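Local coordinates for type IV secretion system protein VirB11 (Brucella suis, PDB 2GZA) that binds and hydrolyses ATP as the hexameric VirB11 ATPase of a type IV secretion system and contributes to virulence, at residues 314-317 with 318-322; 347-350 with 351-355; 290-293 with 294-298; 169-173 with 174-178; 265-268 with 269-273. All blocks are in the same frame, centred on the assembly; numbering follows the deposited sequence.

Interaction 1: 314-317 with 318-322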
loop_
_atom_site.group_PDB
_atom_site.type_symbol
_atom_site.label_atom_id
_atom_site.label_comp_id
_atom_site.label_asym_id
_atom_site.label_seq_id
_atom_site.Cartn_x
_atom_site.Cartn_y
_atom_site.Cartn_z
ATOM N N ILE C 314 11.878 10.095 -3.965
ATOM C CA ILE C 314 12.681 9.858 -5.161
ATOM C C ILE C 314 13.059 11.204 -5.787
ATOM O O ILE C 314 14.229 11.460 -6.082
ATOM C CB ILE C 314 11.915 8.967 -6.177
ATOM C CG1 ILE C 314 11.713 7.568 -5.592
ATOM C CG2 ILE C 314 12.655 8.895 -7.513
ATOM C CD1 ILE C 314 10.736 6.695 -6.336
ATOM N N ARG C 315 12.060 12.067 -5.952
ATOM C CA ARG C 315 12.260 13.394 -6.513
ATOM C C ARG C 315 13.161 14.266 -5.651
ATOM O O ARG C 315 13.907 15.098 -6.161
ATOM C CB ARG C 315 10.917 14.092 -6.750
ATOM C CG ARG C 315 10.074 13.504 -7.899
ATOM C CD ARG C 315 10.824 13.483 -9.238
ATOM N NE ARG C 315 11.095 14.833 -9.719
ATOM C CZ ARG C 315 10.341 15.491 -10.595
ATOM N NH1 ARG C 315 9.264 14.919 -11.126
ATOM N NH2 ARG C 315 10.672 16.722 -10.945
ATOM N N ARG C 316 13.093 14.075 -4.343
ATOM C CA ARG C 316 13.986 14.776 -3.439
ATOM C C ARG C 316 15.425 14.256 -3.542
ATOM O O ARG C 316 16.368 15.043 -3.517
ATOM C CB ARG C 316 13.460 14.688 -2.012
ATOM C CG ARG C 316 14.394 15.242 -0.960
ATOM C CD ARG C 316 14.437 14.240 0.157
ATOM N NE ARG C 316 15.079 14.705 1.384
ATOM C CZ ARG C 316 14.603 15.629 2.201
ATOM N NH1 ARG C 316 13.490 16.235 1.915
ATOM N NH2 ARG C 316 15.256 15.961 3.296
ATOM N N LEU C 317 15.584 12.943 -3.668
ATOM C CA LEU C 317 16.906 12.344 -3.836
ATOM C C LEU C 317 17.599 12.835 -5.100
ATOM O O LEU C 317 18.784 13.141 -5.079
ATOM C CB LEU C 317 16.831 10.812 -3.805
ATOM C CG LEU C 317 17.169 10.159 -2.462
ATOM C CD1 LEU C 317 18.503 10.672 -1.891
ATOM C CD2 LEU C 317 16.078 10.379 -1.468
ATOM N N LEU C 318 16.838 12.917 -6.189
ATOM C CA LEU C 318 17.345 13.438 -7.448
ATOM C C LEU C 318 17.872 14.869 -7.318
ATOM O O LEU C 318 18.926 15.199 -7.863
ATOM C CB LEU C 318 16.267 13.385 -8.536
ATOM C CG LEU C 318 16.150 12.186 -9.487
ATOM C CD1 LEU C 318 17.349 11.253 -9.399
ATOM C CD2 LEU C 318 14.876 11.422 -9.256
ATOM N N TYR C 319 17.134 15.706 -6.597
ATOM C CA TYR C 319 17.534 17.091 -6.391
ATOM C C TYR C 319 18.734 17.261 -5.467
ATOM O O TYR C 319 19.494 18.220 -5.616
ATOM C CB TYR C 319 16.366 17.946 -5.893
ATOM C CG TYR C 319 15.264 18.185 -6.911
ATOM C CD1 TYR C 319 13.925 18.151 -6.533
ATOM C CD2 TYR C 319 15.559 18.448 -8.251
ATOM C CE1 TYR C 319 12.908 18.366 -7.458
ATOM C CE2 TYR C 319 14.548 18.660 -9.182
ATOM C CZ TYR C 319 13.227 18.620 -8.775
ATOM O OH TYR C 319 12.220 18.838 -9.691
ATOM N N LEU C 320 18.902 16.343 -4.520
ATOM C CA LEU C 320 20.039 16.369 -3.612
ATOM C C LEU C 320 21.320 15.914 -4.288
ATOM O O LEU C 320 22.415 16.313 -3.894
ATOM C CB LEU C 320 19.752 15.494 -2.398
ATOM C CG LEU C 320 18.761 16.069 -1.385
ATOM C CD1 LEU C 320 18.390 15.016 -0.380
ATOM C CD2 LEU C 320 19.321 17.300 -0.682
ATOM N N VAL C 321 21.165 15.098 -5.320
ATOM C CA VAL C 321 22.266 14.394 -5.951
ATOM C C VAL C 321 22.658 15.019 -7.294
ATOM O O VAL C 321 23.837 15.069 -7.636
ATOM C CB VAL C 321 21.888 12.904 -6.105
ATOM C CG1 VAL C 321 22.557 12.267 -7.308
ATOM C CG2 VAL C 321 22.211 12.163 -4.831
ATOM N N VAL C 322 21.676 15.500 -8.047
ATOM C CA VAL C 322 21.919 16.021 -9.395
ATOM C C VAL C 322 22.023 17.533 -9.369
ATOM O O VAL C 322 21.050 18.218 -9.064
ATOM C CB VAL C 322 20.811 15.586 -10.417
ATOM C CG1 VAL C 322 21.045 16.230 -11.775
ATOM C CG2 VAL C 322 20.768 14.070 -10.565
#

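Interaction 2: 347-350 with 351-355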
loop_
_atom_site.group_PDB
_atom_site.type_symbol
_atom_site.label_atom_id
_atom_site.label_comp_id
_atom_site.label_asym_id
_atom_site.label_seq_id
_atom_site.Cartn_x
_atom_site.Cartn_y
_atom_site.Cartn_z
ATOM N N PRO C 347 20.922 25.272 -6.779
ATOM C CA PRO C 347 21.529 24.891 -5.495
ATOM C C PRO C 347 20.684 25.352 -4.310
ATOM O O PRO C 347 20.801 24.813 -3.208
ATOM C CB PRO C 347 22.878 25.612 -5.512
ATOM C CG PRO C 347 22.704 26.731 -6.468
ATOM C CD PRO C 347 21.736 26.260 -7.503
ATOM N N ASN C 348 19.835 26.339 -4.569
ATOM C CA ASN C 348 18.886 26.856 -3.601
ATOM C C ASN C 348 17.801 25.856 -3.212
ATOM O O ASN C 348 17.278 25.920 -2.108
ATOM C CB ASN C 348 18.238 28.144 -4.130
ATOM C CG ASN C 348 19.048 29.392 -3.787
ATOM O OD1 ASN C 348 19.192 29.751 -2.621
ATOM N ND2 ASN C 348 19.558 30.065 -4.807
ATOM N N THR C 349 17.446 24.940 -4.110
ATOM C CA THR C 349 16.455 23.932 -3.761
ATOM C C THR C 349 17.163 22.732 -3.165
ATOM O O THR C 349 16.684 22.137 -2.204
ATOM C CB THR C 349 15.523 23.574 -4.967
ATOM O OG1 THR C 349 14.900 24.764 -5.460
ATOM C CG2 THR C 349 14.417 22.601 -4.557
ATOM N N LYS C 350 18.303 22.391 -3.739
ATOM C CA LYS C 350 19.187 21.456 -3.086
ATOM C C LYS C 350 19.305 21.909 -1.619
ATOM O O LYS C 350 19.117 21.115 -0.709
ATOM C CB LYS C 350 20.545 21.433 -3.786
ATOM C CG LYS C 350 21.480 20.384 -3.268
ATOM C CD LYS C 350 22.704 20.304 -4.127
ATOM C CE LYS C 350 23.773 19.507 -3.432
ATOM N NZ LYS C 350 24.698 18.915 -4.405
ATOM N N ARG C 351 19.546 23.199 -1.408
ATOM C CA ARG C 351 19.758 23.767 -0.073
ATOM C C ARG C 351 18.537 23.616 0.818
ATOM O O ARG C 351 18.578 22.882 1.808
ATOM C CB ARG C 351 20.146 25.240 -0.172
ATOM C CG ARG C 351 20.894 25.764 1.040
ATOM C CD ARG C 351 22.366 25.397 0.981
ATOM N NE ARG C 351 22.856 24.974 2.289
ATOM C CZ ARG C 351 23.127 23.717 2.626
ATOM N NH1 ARG C 351 22.983 22.732 1.749
ATOM N NH2 ARG C 351 23.559 23.449 3.853
ATOM N N ALA C 352 17.461 24.313 0.460
ATOM C CA ALA C 352 16.218 24.264 1.219
ATOM C C ALA C 352 15.903 22.829 1.638
ATOM O O ALA C 352 15.843 22.529 2.835
ATOM C CB ALA C 352 15.077 24.870 0.412
ATOM N N LEU C 353 15.756 21.953 0.642
ATOM C CA LEU C 353 15.506 20.522 0.831
ATOM C C LEU C 353 16.418 19.850 1.859
ATOM O O LEU C 353 15.936 19.222 2.795
ATOM C CB LEU C 353 15.626 19.791 -0.507
ATOM C CG LEU C 353 14.403 19.475 -1.372
ATOM C CD1 LEU C 353 13.287 20.515 -1.297
ATOM C CD2 LEU C 353 14.859 19.279 -2.807
ATOM N N SER C 354 17.729 19.980 1.681
ATOM C CA SER C 354 18.695 19.313 2.561
ATOM C C SER C 354 18.659 19.874 3.976
ATOM O O SER C 354 19.189 19.272 4.910
ATOM C CB SER C 354 20.114 19.404 1.994
ATOM O OG SER C 354 20.541 20.745 1.886
ATOM N N LEU C 355 18.007 21.019 4.122
ATOM C CA LEU C 355 17.922 21.717 5.392
ATOM C C LEU C 355 16.511 21.610 5.966
ATOM O O LEU C 355 16.267 22.013 7.108
ATOM C CB LEU C 355 18.284 23.184 5.176
ATOM C CG LEU C 355 19.375 23.816 6.033
ATOM C CD1 LEU C 355 20.724 23.142 5.802
ATOM C CD2 LEU C 355 19.460 25.290 5.709
#

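Interaction 3: 290-293 with 294-298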
loop_
_atom_site.group_PDB
_atom_site.type_symbol
_atom_site.label_atom_id
_atom_site.label_comp_id
_atom_site.label_asym_id
_atom_site.label_seq_id
_atom_site.Cartn_x
_atom_site.Cartn_y
_atom_site.Cartn_z
ATOM N N GLU C 290 13.097 19.226 -17.273
ATOM C CA GLU C 290 12.103 18.774 -16.310
ATOM C C GLU C 290 11.711 17.336 -16.578
ATOM O O GLU C 290 11.451 16.568 -15.658
ATOM C CB GLU C 290 10.892 19.704 -16.231
ATOM C CG GLU C 290 9.815 19.545 -17.290
ATOM C CD GLU C 290 8.570 20.370 -16.969
ATOM O OE1 GLU C 290 8.038 21.043 -17.877
ATOM O OE2 GLU C 290 8.121 20.359 -15.804
ATOM N N LEU C 291 11.718 16.976 -17.850
ATOM C CA LEU C 291 11.450 15.617 -18.271
ATOM C C LEU C 291 12.595 14.658 -17.934
ATOM O O LEU C 291 12.375 13.453 -17.842
ATOM C CB LEU C 291 11.111 15.578 -19.767
ATOM C CG LEU C 291 9.707 16.035 -20.215
ATOM C CD1 LEU C 291 9.629 16.223 -21.728
ATOM C CD2 LEU C 291 8.614 15.091 -19.758
ATOM N N THR C 292 13.804 15.190 -17.750
ATOM C CA THR C 292 14.929 14.397 -17.255
ATOM C C THR C 292 14.627 13.868 -15.849
ATOM O O THR C 292 14.621 12.661 -15.640
ATOM C CB THR C 292 16.243 15.190 -17.250
ATOM O OG1 THR C 292 16.441 15.782 -18.532
ATOM C CG2 THR C 292 17.404 14.286 -16.925
ATOM N N PHE C 293 14.356 14.764 -14.905
ATOM C CA PHE C 293 14.037 14.361 -13.538
ATOM C C PHE C 293 12.820 13.449 -13.532
ATOM O O PHE C 293 12.750 12.488 -12.767
ATOM C CB PHE C 293 13.808 15.578 -12.634
ATOM C CG PHE C 293 15.074 16.288 -12.259
ATOM C CD1 PHE C 293 15.929 15.752 -11.310
ATOM C CD2 PHE C 293 15.409 17.492 -12.861
ATOM C CE1 PHE C 293 17.106 16.407 -10.958
ATOM C CE2 PHE C 293 16.576 18.151 -12.522
ATOM C CZ PHE C 293 17.433 17.607 -11.567
ATOM N N GLU C 294 11.874 13.762 -14.411
ATOM C CA GLU C 294 10.665 12.972 -14.595
ATOM C C GLU C 294 10.995 11.535 -15.003
ATOM O O GLU C 294 10.478 10.584 -14.417
ATOM C CB GLU C 294 9.786 13.633 -15.660
ATOM C CG GLU C 294 8.302 13.549 -15.410
ATOM C CD GLU C 294 7.828 14.428 -14.264
ATOM O OE1 GLU C 294 7.197 13.887 -13.331
ATOM O OE2 GLU C 294 8.073 15.652 -14.296
ATOM N N ARG C 295 11.867 11.389 -15.996
ATOM C CA ARG C 295 12.291 10.072 -16.474
ATOM C C ARG C 295 13.237 9.336 -15.529
ATOM O O ARG C 295 13.194 8.116 -15.456
ATOM C CB ARG C 295 12.910 10.172 -17.863
ATOM C CG ARG C 295 11.888 10.398 -18.963
ATOM C CD ARG C 295 12.364 9.877 -20.296
ATOM N NE ARG C 295 12.318 8.421 -20.360
ATOM C CZ ARG C 295 13.364 7.638 -20.588
ATOM N NH1 ARG C 295 14.569 8.152 -20.796
ATOM N NH2 ARG C 295 13.198 6.329 -20.626
ATOM N N LEU C 296 14.091 10.073 -14.818
ATOM C CA LEU C 296 14.999 9.474 -13.832
ATOM C C LEU C 296 14.226 8.838 -12.688
ATOM O O LEU C 296 14.599 7.773 -12.193
ATOM C CB LEU C 296 15.997 10.500 -13.287
ATOM C CG LEU C 296 17.032 11.046 -14.275
ATOM C CD1 LEU C 296 17.896 12.103 -13.624
ATOM C CD2 LEU C 296 17.883 9.937 -14.871
ATOM N N ALA C 297 13.138 9.493 -12.297
ATOM C CA ALA C 297 12.252 8.999 -11.251
ATOM C C ALA C 297 11.583 7.685 -11.640
ATOM O O ALA C 297 11.460 6.791 -10.809
ATOM C CB ALA C 297 11.213 10.051 -10.892
ATOM N N LEU C 298 11.169 7.574 -12.900
ATOM C CA LEU C 298 10.598 6.338 -13.428
ATOM C C LEU C 298 11.622 5.199 -13.459
ATOM O O LEU C 298 11.273 4.041 -13.249
ATOM C CB LEU C 298 10.015 6.576 -14.821
ATOM C CG LEU C 298 8.583 7.107 -15.034
ATOM C CD1 LEU C 298 8.058 8.002 -13.910
ATOM C CD2 LEU C 298 8.462 7.800 -16.393
#

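Interaction 4: 169-173 with 174-178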
loop_
_atom_site.group_PDB
_atom_site.type_symbol
_atom_site.label_atom_id
_atom_site.label_comp_id
_atom_site.label_asym_id
_atom_site.label_seq_id
_atom_site.Cartn_x
_atom_site.Cartn_y
_atom_site.Cartn_z
ATOM N N ARG C 169 32.360 24.407 -17.853
ATOM C CA ARG C 169 33.754 24.164 -17.474
ATOM C C ARG C 169 33.940 24.232 -15.958
ATOM O O ARG C 169 34.550 23.340 -15.358
ATOM C CB ARG C 169 34.709 25.147 -18.152
ATOM C CG ARG C 169 36.154 25.024 -17.633
ATOM C CD ARG C 169 37.122 25.965 -18.316
ATOM N NE ARG C 169 37.495 25.474 -19.634
ATOM C CZ ARG C 169 37.181 26.071 -20.781
ATOM N NH1 ARG C 169 36.492 27.209 -20.792
ATOM N NH2 ARG C 169 37.571 25.529 -21.924
ATOM N N ARG C 170 33.410 25.283 -15.344
ATOM C CA ARG C 170 33.509 25.444 -13.898
ATOM C C ARG C 170 32.791 24.336 -13.141
ATOM O O ARG C 170 33.322 23.818 -12.157
ATOM C CB ARG C 170 33.007 26.818 -13.445
ATOM C CG ARG C 170 33.989 27.971 -13.697
ATOM C CD ARG C 170 35.322 27.779 -12.967
ATOM N NE ARG C 170 35.236 28.070 -11.536
ATOM C CZ ARG C 170 36.016 27.535 -10.596
ATOM N NH1 ARG C 170 36.954 26.651 -10.911
ATOM N NH2 ARG C 170 35.846 27.879 -9.330
ATOM N N ALA C 171 31.600 23.966 -13.612
ATOM C CA ALA C 171 30.811 22.901 -12.990
ATOM C C ALA C 171 31.579 21.586 -12.903
ATOM O O ALA C 171 31.529 20.918 -11.874
ATOM C CB ALA C 171 29.488 22.711 -13.717
ATOM N N VAL C 172 32.294 21.242 -13.976
ATOM C CA VAL C 172 33.133 20.041 -14.015
ATOM C C VAL C 172 34.326 20.176 -13.066
ATOM O O VAL C 172 34.688 19.224 -12.377
ATOM C CB VAL C 172 33.638 19.718 -15.445
ATOM C CG1 VAL C 172 34.519 18.489 -15.429
ATOM C CG2 VAL C 172 32.471 19.510 -16.414
ATOM N N GLN C 173 34.920 21.364 -13.035
ATOM C CA GLN C 173 36.084 21.647 -12.186
ATOM C C GLN C 173 35.686 21.630 -10.727
ATOM O O GLN C 173 36.446 21.186 -9.870
ATOM C CB GLN C 173 36.687 23.002 -12.536
ATOM C CG GLN C 173 37.392 23.027 -13.878
ATOM C CD GLN C 173 37.875 24.408 -14.285
ATOM O OE1 GLN C 173 38.669 24.540 -15.215
ATOM N NE2 GLN C 173 37.402 25.438 -13.596
ATOM N N LEU C 174 34.474 22.111 -10.471
ATOM C CA LEU C 174 33.884 22.147 -9.140
ATOM C C LEU C 174 33.149 20.852 -8.793
ATOM O O LEU C 174 32.410 20.792 -7.808
ATOM C CB LEU C 174 32.930 23.340 -9.025
ATOM C CG LEU C 174 33.401 24.659 -8.396
ATOM C CD1 LEU C 174 34.921 24.783 -8.309
ATOM C CD2 LEU C 174 32.799 25.845 -9.148
ATOM N N GLU C 175 33.342 19.831 -9.624
ATOM C CA GLU C 175 32.866 18.474 -9.354
ATOM C C GLU C 175 31.356 18.360 -9.136
ATOM O O GLU C 175 30.896 17.527 -8.365
ATOM C CB GLU C 175 33.644 17.855 -8.183
ATOM C CG GLU C 175 35.130 17.695 -8.487
ATOM C CD GLU C 175 35.951 17.319 -7.272
ATOM O OE1 GLU C 175 35.423 17.394 -6.135
ATOM O OE2 GLU C 175 37.130 16.946 -7.459
ATOM N N ARG C 176 30.592 19.197 -9.829
ATOM C CA ARG C 176 29.134 19.090 -9.832
ATOM C C ARG C 176 28.707 17.829 -10.563
ATOM O O ARG C 176 29.332 17.436 -11.547
ATOM C CB ARG C 176 28.483 20.294 -10.533
ATOM C CG ARG C 176 28.825 21.674 -9.989
ATOM C CD ARG C 176 28.436 21.859 -8.533
ATOM N NE ARG C 176 29.547 21.507 -7.646
ATOM C CZ ARG C 176 29.425 21.209 -6.354
ATOM N NH1 ARG C 176 28.231 21.210 -5.777
ATOM N NH2 ARG C 176 30.500 20.899 -5.643
ATOM N N VAL C 177 27.640 17.200 -10.088
ATOM C CA VAL C 177 27.057 16.059 -10.782
ATOM C C VAL C 177 26.262 16.590 -11.965
ATOM O O VAL C 177 25.345 17.399 -11.799
ATOM C CB VAL C 177 26.153 15.225 -9.859
ATOM C CG1 VAL C 177 25.463 14.112 -10.643
ATOM C CG2 VAL C 177 26.955 14.659 -8.719
ATOM N N ILE C 178 26.632 16.145 -13.160
ATOM C CA ILE C 178 26.062 16.672 -14.397
ATOM C C ILE C 178 25.387 15.575 -15.201
ATOM O O ILE C 178 25.988 14.537 -15.490
ATOM C CB ILE C 178 27.135 17.371 -15.266
ATOM C CG1 ILE C 178 27.812 18.490 -14.474
ATOM C CG2 ILE C 178 26.514 17.915 -16.563
ATOM C CD1 ILE C 178 29.177 18.890 -15.005
#

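Interaction 5: 265-268 with 269-273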
loop_
_atom_site.group_PDB
_atom_site.type_symbol
_atom_site.label_atom_id
_atom_site.label_comp_id
_atom_site.label_asym_id
_atom_site.label_seq_id
_atom_site.Cartn_x
_atom_site.Cartn_y
_atom_site.Cartn_z
ATOM N N GLU C 265 19.470 1.123 -12.554
ATOM C CA GLU C 265 20.777 1.667 -12.122
ATOM C C GLU C 265 20.626 3.049 -11.513
ATOM O O GLU C 265 21.450 3.450 -10.683
ATOM C CB GLU C 265 21.784 1.806 -13.264
ATOM C CG GLU C 265 21.560 0.931 -14.444
ATOM C CD GLU C 265 20.451 1.430 -15.315
ATOM O OE1 GLU C 265 20.562 2.550 -15.857
ATOM O OE2 GLU C 265 19.468 0.683 -15.454
ATOM N N ALA C 266 19.605 3.788 -11.950
ATOM C CA ALA C 266 19.379 5.149 -11.470
ATOM C C ALA C 266 19.407 5.224 -9.956
ATOM O O ALA C 266 19.894 6.191 -9.393
ATOM C CB ALA C 266 18.069 5.700 -11.995
ATOM N N TYR C 267 18.891 4.190 -9.304
ATOM C CA TYR C 267 18.863 4.129 -7.849
ATOM C C TYR C 267 20.258 3.900 -7.259
ATOM O O TYR C 267 20.618 4.509 -6.246
ATOM C CB TYR C 267 17.898 3.047 -7.372
ATOM C CG TYR C 267 17.790 2.933 -5.869
ATOM C CD1 TYR C 267 16.928 3.751 -5.154
ATOM C CD2 TYR C 267 18.550 2.009 -5.161
ATOM C CE1 TYR C 267 16.827 3.650 -3.777
ATOM C CE2 TYR C 267 18.456 1.901 -3.781
ATOM C CZ TYR C 267 17.589 2.728 -3.099
ATOM O OH TYR C 267 17.475 2.639 -1.729
ATOM N N ASP C 268 21.027 3.012 -7.875
ATOM C CA ASP C 268 22.400 2.790 -7.469
ATOM C C ASP C 268 23.219 4.051 -7.718
ATOM O O ASP C 268 24.066 4.393 -6.903
ATOM C CB ASP C 268 22.975 1.594 -8.204
ATOM C CG ASP C 268 22.166 0.342 -7.974
ATOM O OD1 ASP C 268 21.291 0.036 -8.818
ATOM O OD2 ASP C 268 22.394 -0.327 -6.939
ATOM N N PHE C 269 22.945 4.748 -8.823
ATOM C CA PHE C 269 23.615 6.003 -9.146
ATOM C C PHE C 269 23.400 6.999 -8.017
ATOM O O PHE C 269 24.352 7.601 -7.517
ATOM C CB PHE C 269 23.084 6.582 -10.467
ATOM C CG PHE C 269 23.809 7.816 -10.924
ATOM C CD1 PHE C 269 24.982 7.714 -11.656
ATOM C CD2 PHE C 269 23.311 9.076 -10.632
ATOM C CE1 PHE C 269 25.657 8.853 -12.091
ATOM C CE2 PHE C 269 23.977 10.218 -11.052
ATOM C CZ PHE C 269 25.157 10.104 -11.786
ATOM N N ILE C 270 22.143 7.168 -7.618
ATOM C CA ILE C 270 21.765 8.051 -6.518
ATOM C C ILE C 270 22.523 7.688 -5.257
ATOM O O ILE C 270 23.010 8.556 -4.536
ATOM C CB ILE C 270 20.239 8.009 -6.243
ATOM C CG1 ILE C 270 19.477 8.802 -7.301
ATOM C CG2 ILE C 270 19.894 8.564 -4.852
ATOM C CD1 ILE C 270 17.963 8.619 -7.231
ATOM N N ASN C 271 22.642 6.401 -4.993
ATOM C CA ASN C 271 23.343 5.986 -3.786
ATOM C C ASN C 271 24.836 6.096 -3.855
ATOM O O ASN C 271 25.485 6.325 -2.831
ATOM C CB ASN C 271 22.964 4.583 -3.347
ATOM C CG ASN C 271 21.970 4.601 -2.221
ATOM O OD1 ASN C 271 22.184 5.246 -1.190
ATOM N ND2 ASN C 271 20.855 3.905 -2.415
ATOM N N VAL C 272 25.397 5.937 -5.051
ATOM C CA VAL C 272 26.822 6.139 -5.222
ATOM C C VAL C 272 27.129 7.627 -4.979
ATOM O O VAL C 272 28.054 7.971 -4.235
ATOM C CB VAL C 272 27.279 5.686 -6.619
ATOM C CG1 VAL C 272 28.665 6.226 -6.936
ATOM C CG2 VAL C 272 27.254 4.163 -6.704
ATOM N N ALA C 273 26.327 8.493 -5.591
ATOM C CA ALA C 273 26.518 9.940 -5.497
ATOM C C ALA C 273 26.265 10.475 -4.093
ATOM O O ALA C 273 26.990 11.349 -3.609
ATOM C CB ALA C 273 25.629 10.661 -6.494
#

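Interaction 1: 314-317 with 318-322
Arg315 and Tyr319 meet one turn apart on helix 311-321 of the P-loop ATPase fold, an i to i+4 pair that adds a side-chain bond to the helical backbone. Tyr319 can be followed outward atom by atom. Its CB lies 3.8 Å from both Arg315 O and Arg316 O. With CG anti to the carbonyl carbon (chi1 -69°), the ring runs back along the helix: Tyr319 CG is 3.5 Å from Arg315 O, and CD1 lies 3.1 Å from that same Arg315 O. CE1 has begun to leave the backbone, at 3.7 Å from Arg315 O. CZ is 3.9 Å from Arg315 NH2, and Tyr319 OH accepts a hydrogen bond from Arg315 NH2 at 2.9 Å. The bond is bent, with an N-H...O angle of 145°, and the hydroxyl lies at the edge of the guanidinium, a little out of its plane. Ring and guanidinium are steeply inclined, their planes 61° apart. The bends at chi2 and chi3 bring the arginine tip round to the hydroxyl, while its NH1 is held by a salt bridge to Glu294 and a hydrogen bond to Tyr311. Phe293 meets the Tyr319 ring from helix 289-300.

Elsewhere on the helix, Ile314 CG2 meets Leu318 CD2 side by side, both residues buried. Arg316 heads for another molecule, its NE in a salt bridge with Glu294 of the second subunit. Its aliphatic part passes Leu320, whose CD1 comes within 3.8 Å of Arg316 NE.

Interaction 2: 347-350 with 351-355
Thr349 and Leu353 form the snug apolar part of helix 347-355, the helix that follows the edge strand 339-345 near the C-terminal end of the modelled chain. The two side chains point the same way one turn apart, and Thr349 CG2 rests 3.8 Å from Leu353 CD2 and 4.0 Å from Leu353 CD1. In the threonine, chi1 of -56° puts OG1 beside the backbone N and so CG2 anti to it, toward the leucine, while OG1 is left to bond with Asp346 just before the helix. Leu353 also packs against Tyr319 of helix 311-321.

The opposite character appears at Asn348 and Ala352. Both are exposed, and they are joined chiefly through the backbone, Ala352 N donating to Asn348 O at 3.0 Å; the asparagine CB points away from the following turn and its side chain makes no contact there. Lys350 and Arg351 are intermediate. The extended lysine chain leaves the turn to form a salt bridge with Asp323, whereas the bent arginine reaches the loop carbonyls of Lys146 and Ser147 through weak hydrogen bonds.

Ser354 turns back on the preceding turn. Its OG, placed between the backbone N and the carbonyl carbon (chi1 62°), has two carbonyls to choose from for a single proton: Lys350 O at 3.0 Å and Arg351 O at 2.9 Å.

Interaction 3: 290-293 with 294-298
Thr292 and Leu296 are brought together by their torsions: Thr292 has OG1 beside the backbone N (chi1 -51°), which leaves CG2 anti to it, and Leu296 has CG beside its own backbone N (chi1 -67°), while chi2 of 177° carries CD1 on, anti to CA. The two side chains therefore point the same way from successive turns of helix 289-300, Thr292 CG2 reaching Leu296 CD1 at 4.0 Å. The same leucine torsion lays Leu296 CG 3.2 Å from Thr292 O, the carbonyl that also accepts the Leu296 N-H at 2.8 Å. Thr292 OG1 is turned back to bond with Ser288 O, which satisfies the hydroxyl while its methyl serves the packing.

Around the helix come charged side chains whose polar ends find partners elsewhere. Arg295 CG lies 3.3 Å from Leu291 O before a bend at chi3 sends the guanidinium off to His285 O and to Asn271 of the third subunit. Glu294 is also bent, at chi2, and its OE2 stays 4.9 Å from Glu290 OE2, near but without contact; the salt bridge to Arg315 probably keeps Glu294 charged.

Helix 289-300 packs against several elements. Thr292 faces strands 178-182 and 324-331, and its side chain lies about 7 Å from Gly182 of the predicted ATP-binding loop, without touching it. Phe293 meets Trp344 of strand 339-345 edge-to-face, and Ala297 lies against helix 311-321.

Interaction 4: 169-173 with 174-178
Arg170 and Leu174 cross at an angle, the leucine methyls lying over one face of the guanidinium. Leu174 CD1 approaches Arg170 NH2 to 3.4 Å, and CD2 stands above the plane nearer its rim. Bends at chi2 (-60°) and chi3 (-76°) fold the arginine back over the leucine, and a salt bridge from NE to Glu154 anchors its polar end. On the inner side Val172 and Ile178 meet at about a right angle, Val172 CG2 touching Ile178 CD1 at 3.6 Å, with Ala171 CB beside them. Arg176 turns the edge of its guanidinium to the Leu174 carbonyl. Two donors in the guanidinium plane, Arg176 NE at 3.0 Å and Arg176 NH2 at 2.9 Å, grip the single atom Leu174 O, a side-on arrangement that fixes the rotation of the group. NH2 comes in nearly along the C=O axis, whereas NE stands well above the carbonyl plane.

The backbone beneath them leaves the helix. Arg176 N bonds to Ala171 O at 2.8 Å, Glu175 N bonds weakly to Val172 O at 3.1 Å, and Glu175 takes a positive phi of 58°. This is a Schellman motif, with Glu175 as its C-prime residue; it ends helix 164-173 and turns the chain into strand 178-182, which leads to the predicted P-loop.

Interaction 5: 265-268 with 269-273
Asp268 meets Val272 one turn on along helix 265-274, mainly through its backbone: Asp268 O accepts from Val272 N at 2.8 Å and has Val272 CG2 at 3.2 Å. The aspartate carboxylate turns instead toward helix 241-248 and a long, weak ion pair with Arg246. Phe269, next in burial, also takes part through backbone and CB. Phe269 N donates to Glu265 O at 2.7 Å in a nearly straight bond, and Phe269 CB lies 3.4 Å from Ala266 O before the ring leads away from the turn.

Tyr267 supplies the side-chain meeting of this stretch, standing side by side with Asn271. Asn271 ND2 lies 3.4 Å from Tyr267 CE2 and 3.5 Å from Tyr267 CZ. The amide approaches the ring obliquely, with the two planes nearly perpendicular (79°). With chi1 at -179°, the tyrosine ring stands alongside the asparagine, where it also packs on Val300 and Leu309.

Within the stretch, then, hydrogen bonding belongs to the main chain and the side chains add van der Waals contact. Asn271 looks outward instead: its OD1 accepts from Arg295 NE of the second subunit, so the amide that lies by the tyrosine ring also helps join two subunits.

All five contacts are local, but their surroundings differ. Interactions 1, 3 and 5 are buried, and their three helices pack on one another: 1 and 3 meet through aromatic, aliphatic and charged groups, 1 and 5 almost wholly through aliphatic groups, and 3 and 5 barely touch. Interaction 2 is a surface contact, its helix lying against the end of helix 311-321 and staying about 9 Å from interaction 3 at nearest atoms. Interaction 4, partly buried, holds a Schellman helix end and the loop beyond it, while the others lie mainly within helices; its Val177 brushes interactions 1 and 5. Polar groups of 1, 3, 4 and 5 also reach neighbouring subunits, joining the hexamer.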